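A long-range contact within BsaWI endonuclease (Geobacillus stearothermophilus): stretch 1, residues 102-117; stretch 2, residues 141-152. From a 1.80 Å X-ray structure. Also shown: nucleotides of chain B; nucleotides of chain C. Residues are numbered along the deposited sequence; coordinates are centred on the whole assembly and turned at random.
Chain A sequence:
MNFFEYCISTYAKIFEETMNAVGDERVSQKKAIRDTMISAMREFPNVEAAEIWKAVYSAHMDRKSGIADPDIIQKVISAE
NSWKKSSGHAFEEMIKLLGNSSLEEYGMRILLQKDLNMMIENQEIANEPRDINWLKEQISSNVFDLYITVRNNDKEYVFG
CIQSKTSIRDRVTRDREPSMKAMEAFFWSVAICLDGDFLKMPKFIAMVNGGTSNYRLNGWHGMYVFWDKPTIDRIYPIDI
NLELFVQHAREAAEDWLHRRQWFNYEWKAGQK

Stretch 1, residues 102-117: SLEEYGMRILLQKDLN
Stretch 2 (141-152) SNVFDLYITVRN

An antiparallel strand pair illustrates how alternating backbone hydrogen bonds fix register while side chains sort to two faces. In BsaWI endonuclease, strand 146-152 runs at 152° to strand 108-112. Walking along it, the preceding loop first meets the helix that starts at Gln 113: Asn 142, with left-handed phi/psi of 57/39°, accepts at OD1 a hydrogen bond from Gln 113 NE2 (3.0 Å), the extended Gln 113 side chain (chi1 and chi2 t) bridging the gap. Asp 145 O receives a weak hydrogen bond from Gln 113 N (3.4 Å). At Leu 146 (m, t) the strand begins; its CD2 packs 3.6 Å from Leu 112 CD2. Tyr 147 (chi1 m, chi2 -88°) pairs with Leu 111 through short reciprocal bonds, Leu 111 N to Tyr 147 O at 2.7 Å and Tyr 147 N to Leu 111 O at 2.8 Å, and Leu 116 CD2 sits over its ring face, 3.5 Å from Tyr 147 CG. Ile 148 (t, t) faces Ile 110 in a non-hydrogen-bonded pair, CA to CA 4.3 Å, while its CD1 reaches Leu 103 CD1 at 3.8 Å. Thr 149 (p) repeats the hydrogen-bonded pattern: its N lies 2.8 Å from Arg 109 O. Val 150 (p) apposes Met 108, and Arg 151 N closes the ladder on Gly 107 O (2.9 Å).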

# COMPACT_ATOMS: atom_id res chain seq x y z
N SER A 102 32.30 -11.03 2.85
CA SER A 102 33.35 -10.37 2.08
C SER A 102 33.85 -9.06 2.64
O SER A 102 34.98 -8.69 2.37
CB SER A 102 32.84 -10.09 0.64
OG SER A 102 32.87 -11.26 -0.13
N LEU A 103 32.97 -8.29 3.29
CA LEU A 103 33.31 -6.94 3.69
C LEU A 103 34.17 -6.92 4.97
O LEU A 103 34.87 -5.93 5.23
CB LEU A 103 32.02 -6.11 3.93
CG LEU A 103 31.18 -5.78 2.71
CD1 LEU A 103 29.75 -5.36 3.23
CD2 LEU A 103 31.80 -4.60 1.95
N GLU A 104 34.06 -7.99 5.74
CA GLU A 104 34.68 -8.12 7.04
C GLU A 104 36.18 -7.84 6.92
O GLU A 104 36.73 -7.13 7.75
CB GLU A 104 34.44 -9.52 7.61
CG GLU A 104 34.92 -9.69 9.07
CD GLU A 104 34.56 -11.07 9.65
OE1 GLU A 104 34.90 -12.10 9.03
OE2 GLU A 104 33.90 -11.11 10.72
N GLU A 105 36.83 -8.34 5.87
CA GLU A 105 38.30 -8.17 5.81
C GLU A 105 38.73 -6.72 5.55
O GLU A 105 39.89 -6.36 5.73
CB GLU A 105 38.90 -9.10 4.76
CG GLU A 105 38.66 -8.75 3.34
CD GLU A 105 39.74 -9.35 2.42
OE1 GLU A 105 40.95 -9.10 2.64
OE2 GLU A 105 39.37 -10.07 1.46
N TYR A 106 37.78 -5.87 5.15
CA TYR A 106 38.07 -4.46 4.95
C TYR A 106 37.48 -3.58 6.04
O TYR A 106 37.34 -2.37 5.82
CB TYR A 106 37.55 -3.99 3.60
CG TYR A 106 37.94 -4.91 2.44
CD1 TYR A 106 39.25 -4.94 1.97
CD2 TYR A 106 37.00 -5.72 1.83
CE1 TYR A 106 39.61 -5.78 0.90
CE2 TYR A 106 37.33 -6.54 0.75
CZ TYR A 106 38.65 -6.56 0.29
OH TYR A 106 38.96 -7.37 -0.78
N GLY A 107 37.06 -4.16 7.16
CA GLY A 107 36.56 -3.36 8.28
C GLY A 107 35.13 -2.83 8.11
O GLY A 107 34.76 -1.85 8.73
N MET A 108 34.34 -3.47 7.25
CA MET A 108 33.00 -2.98 6.95
C MET A 108 31.96 -4.05 7.30
O MET A 108 32.25 -5.26 7.28
CB MET A 108 32.89 -2.58 5.46
CG MET A 108 33.69 -1.30 5.16
SD MET A 108 33.47 -0.86 3.40
CE MET A 108 34.57 -2.02 2.67
N ARG A 109 30.73 -3.61 7.60
CA ARG A 109 29.63 -4.58 7.67
C ARG A 109 28.32 -3.89 7.36
O ARG A 109 28.16 -2.69 7.55
CB ARG A 109 29.54 -5.25 9.05
CG ARG A 109 29.38 -4.26 10.17
CD ARG A 109 29.16 -5.12 11.48
NE ARG A 109 29.16 -4.28 12.67
CZ ARG A 109 29.01 -4.76 13.91
NH1 ARG A 109 28.91 -6.07 14.12
NH2 ARG A 109 29.03 -3.94 14.96
N ILE A 110 27.41 -4.73 6.87
CA ILE A 110 26.06 -4.37 6.56
C ILE A 110 25.20 -4.66 7.78
O ILE A 110 25.32 -5.72 8.44
CB ILE A 110 25.52 -5.19 5.34
CG1 ILE A 110 26.26 -4.75 4.06
CG2 ILE A 110 24.03 -5.06 5.22
CD1 ILE A 110 25.99 -5.69 2.86
N LEU A 111 24.32 -3.71 8.04
CA LEU A 111 23.35 -3.80 9.12
C LEU A 111 21.93 -3.78 8.59
O LEU A 111 21.61 -2.95 7.70
CB LEU A 111 23.49 -2.60 10.06
CG LEU A 111 24.87 -2.27 10.59
CD1 LEU A 111 24.71 -0.95 11.35
CD2 LEU A 111 25.36 -3.41 11.48
N LEU A 112 21.05 -4.59 9.18
CA LEU A 112 19.60 -4.37 8.92
C LEU A 112 19.15 -3.08 9.56
O LEU A 112 19.79 -2.57 10.47
CB LEU A 112 18.73 -5.51 9.49
CG LEU A 112 19.17 -6.89 9.00
CD1 LEU A 112 18.55 -8.00 9.92
CD2 LEU A 112 18.65 -7.08 7.55
N GLN A 113 18.08 -2.49 9.06
CA GLN A 113 17.54 -1.30 9.73
C GLN A 113 17.34 -1.57 11.23
O GLN A 113 17.72 -0.72 12.07
CB GLN A 113 16.22 -0.88 9.07
CG GLN A 113 15.54 0.22 9.82
CD GLN A 113 14.17 0.56 9.21
OE1 GLN A 113 14.09 1.01 8.07
NE2 GLN A 113 13.10 0.30 9.96
N LYS A 114 16.78 -2.73 11.62
CA LYS A 114 16.60 -2.92 13.07
C LYS A 114 17.96 -3.05 13.82
O LYS A 114 18.04 -2.73 14.99
CB LYS A 114 15.72 -4.14 13.37
CG LYS A 114 16.39 -5.44 13.07
CD LYS A 114 15.64 -6.58 13.74
CE LYS A 114 15.88 -7.88 13.00
NZ LYS A 114 15.06 -7.97 11.73
N ASP A 115 19.00 -3.55 13.15
CA ASP A 115 20.35 -3.58 13.75
C ASP A 115 20.83 -2.15 14.04
O ASP A 115 21.32 -1.83 15.13
CB ASP A 115 21.40 -4.25 12.83
CG ASP A 115 21.11 -5.70 12.52
OD1 ASP A 115 20.54 -6.40 13.42
OD2 ASP A 115 21.51 -6.15 11.41
N LEU A 116 20.76 -1.31 13.02
CA LEU A 116 21.17 0.08 13.22
C LEU A 116 20.31 0.75 14.30
O LEU A 116 20.82 1.48 15.13
CB LEU A 116 21.05 0.86 11.91
CG LEU A 116 21.53 2.31 12.04
CD1 LEU A 116 22.99 2.39 12.64
CD2 LEU A 116 21.44 3.02 10.65
N ASN A 117 19.01 0.48 14.32
CA ASN A 117 18.16 1.08 15.38
C ASN A 117 18.68 0.73 16.80
O ASN A 117 18.85 1.61 17.64
CB ASN A 117 16.70 0.61 15.21
CG ASN A 117 15.75 1.23 16.23
OD1 ASN A 117 15.62 2.43 16.30
ND2 ASN A 117 15.12 0.40 17.03
N SER A 141 10.94 6.29 9.06
CA SER A 141 10.09 6.26 7.87
C SER A 141 10.39 5.07 6.96
O SER A 141 9.85 4.97 5.86
CB SER A 141 10.21 7.58 7.13
OG SER A 141 11.56 7.78 6.87
N ASN A 142 11.19 4.14 7.47
CA ASN A 142 11.40 2.84 6.81
C ASN A 142 11.91 2.99 5.38
O ASN A 142 11.60 2.23 4.49
CB ASN A 142 10.11 2.00 6.84
CG ASN A 142 9.69 1.70 8.26
OD1 ASN A 142 10.40 1.00 8.97
ND2 ASN A 142 8.55 2.23 8.68
N VAL A 143 12.79 3.95 5.21
CA VAL A 143 13.24 4.35 3.92
C VAL A 143 14.26 3.39 3.28
O VAL A 143 14.24 3.18 2.06
CB VAL A 143 13.87 5.77 4.08
CG1 VAL A 143 14.40 6.22 2.84
CG2 VAL A 143 12.80 6.72 4.58
N PHE A 144 15.23 2.95 4.09
CA PHE A 144 16.31 2.06 3.60
C PHE A 144 16.19 0.69 4.24
O PHE A 144 15.89 0.60 5.42
CB PHE A 144 17.66 2.69 3.91
CG PHE A 144 17.85 3.99 3.19
CD1 PHE A 144 17.96 4.01 1.80
CD2 PHE A 144 17.79 5.20 3.89
CE1 PHE A 144 18.05 5.28 1.11
CE2 PHE A 144 17.93 6.45 3.23
CZ PHE A 144 18.01 6.50 1.85
N ASP A 145 16.56 -0.35 3.50
CA ASP A 145 16.45 -1.74 3.94
C ASP A 145 17.69 -2.13 4.74
O ASP A 145 17.63 -2.84 5.73
CB ASP A 145 16.29 -2.60 2.69
CG ASP A 145 15.01 -2.23 1.92
OD1 ASP A 145 13.93 -2.18 2.59
OD2 ASP A 145 15.08 -1.93 0.71
N LEU A 146 18.83 -1.60 4.31
CA LEU A 146 20.11 -1.96 4.87
C LEU A 146 20.98 -0.72 5.04
O LEU A 146 20.80 0.26 4.31
CB LEU A 146 20.84 -2.93 3.96
CG LEU A 146 20.13 -4.26 3.67
CD1 LEU A 146 20.91 -5.08 2.56
CD2 LEU A 146 20.15 -5.01 4.99
N TYR A 147 21.94 -0.77 5.94
CA TYR A 147 22.93 0.29 6.10
C TYR A 147 24.32 -0.33 6.08
O TYR A 147 24.47 -1.54 6.38
CB TYR A 147 22.72 1.05 7.40
CG TYR A 147 21.44 1.86 7.39
CD1 TYR A 147 21.44 3.16 6.90
CD2 TYR A 147 20.24 1.28 7.79
CE1 TYR A 147 20.25 3.91 6.89
CE2 TYR A 147 19.02 2.02 7.77
CZ TYR A 147 19.06 3.33 7.30
OH TYR A 147 17.89 4.12 7.32
N ILE A 148 25.35 0.46 5.76
CA ILE A 148 26.70 -0.14 5.78
C ILE A 148 27.61 0.75 6.60
O ILE A 148 27.54 2.00 6.53
CB ILE A 148 27.22 -0.40 4.35
CG1 ILE A 148 28.61 -1.09 4.38
CG2 ILE A 148 27.22 0.89 3.46
CD1 ILE A 148 29.03 -1.67 2.95
N THR A 149 28.51 0.12 7.36
CA THR A 149 29.40 0.85 8.24
C THR A 149 30.84 0.55 7.97
O THR A 149 31.18 -0.49 7.33
CB THR A 149 29.18 0.50 9.72
OG1 THR A 149 29.59 -0.85 9.95
CG2 THR A 149 27.73 0.67 10.16
N VAL A 150 31.71 1.43 8.47
CA VAL A 150 33.16 1.21 8.36
C VAL A 150 33.78 1.53 9.72
O VAL A 150 33.30 2.43 10.42
CB VAL A 150 33.80 2.10 7.28
CG1 VAL A 150 33.60 3.61 7.62
CG2 VAL A 150 35.27 1.77 7.15
N ARG A 151 34.81 0.75 10.10
CA ARG A 151 35.49 0.95 11.35
C ARG A 151 36.72 1.81 11.13
O ARG A 151 37.51 1.56 10.23
CB ARG A 151 35.84 -0.43 11.96
CG ARG A 151 36.53 -0.40 13.28
CD ARG A 151 36.23 -1.69 14.07
NE ARG A 151 34.95 -1.58 14.77
CZ ARG A 151 34.84 -1.16 16.03
NH1 ARG A 151 35.93 -0.86 16.72
NH2 ARG A 151 33.64 -1.06 16.59
N ASN A 152 36.84 2.88 11.89
CA ASN A 152 37.98 3.78 11.77
C ASN A 152 38.37 4.25 13.16
O ASN A 152 37.53 4.74 13.91
CB ASN A 152 37.63 4.97 10.84
CG ASN A 152 38.80 5.93 10.66
OD1 ASN A 152 38.92 6.92 11.40
ND2 ASN A 152 39.68 5.64 9.71
P DA B 13 11.67 -8.58 15.01
OP1 DA B 13 12.94 -8.08 14.47
OP2 DA B 13 11.56 -9.96 15.58
O5' DA B 13 11.20 -7.56 16.13
C5' DA B 13 10.76 -6.26 15.78
C4' DA B 13 9.88 -5.72 16.88
O4' DA B 13 8.50 -6.15 16.65
C3' DA B 13 10.24 -6.22 18.30
O3' DA B 13 10.09 -5.19 19.23
C2' DA B 13 9.18 -7.29 18.57
C1' DA B 13 8.00 -6.64 17.87
N9 DA B 13 6.90 -7.57 17.66
C8 DA B 13 6.98 -8.93 17.60
N7 DA B 13 5.81 -9.53 17.50
C5 DA B 13 4.91 -8.47 17.56
C6 DA B 13 3.53 -8.43 17.52
N6 DA B 13 2.78 -9.54 17.40
N1 DA B 13 2.93 -7.22 17.62
C2 DA B 13 3.70 -6.12 17.70
N3 DA B 13 5.02 -6.04 17.76
C4 DA B 13 5.57 -7.26 17.67
P DA C 5 3.73 2.87 9.16
OP1 DA C 5 4.89 3.74 9.21
OP2 DA C 5 2.49 3.23 8.43
O5' DA C 5 4.11 1.48 8.41
C5' DA C 5 5.31 0.85 8.79
C4' DA C 5 5.65 -0.26 7.83
O4' DA C 5 4.76 -1.38 8.07
C3' DA C 5 5.54 0.11 6.37
O3' DA C 5 6.72 -0.33 5.71
C2' DA C 5 4.29 -0.62 5.88
C1' DA C 5 4.16 -1.79 6.89
N9 DA C 5 2.81 -2.14 7.29
C8 DA C 5 1.80 -1.26 7.66
N7 DA C 5 0.67 -1.88 7.97
C5 DA C 5 1.00 -3.27 7.90
C6 DA C 5 0.26 -4.47 8.15
N6 DA C 5 -1.03 -4.51 8.63
N1 DA C 5 0.91 -5.65 7.96
C2 DA C 5 2.19 -5.64 7.56
N3 DA C 5 2.98 -4.59 7.27
C4 DA C 5 2.32 -3.43 7.51
O HOH W 1 32.26 -1.72 10.36
O HOH W 2 15.55 3.03 6.96
O HOH W 3 15.83 -4.00 7.06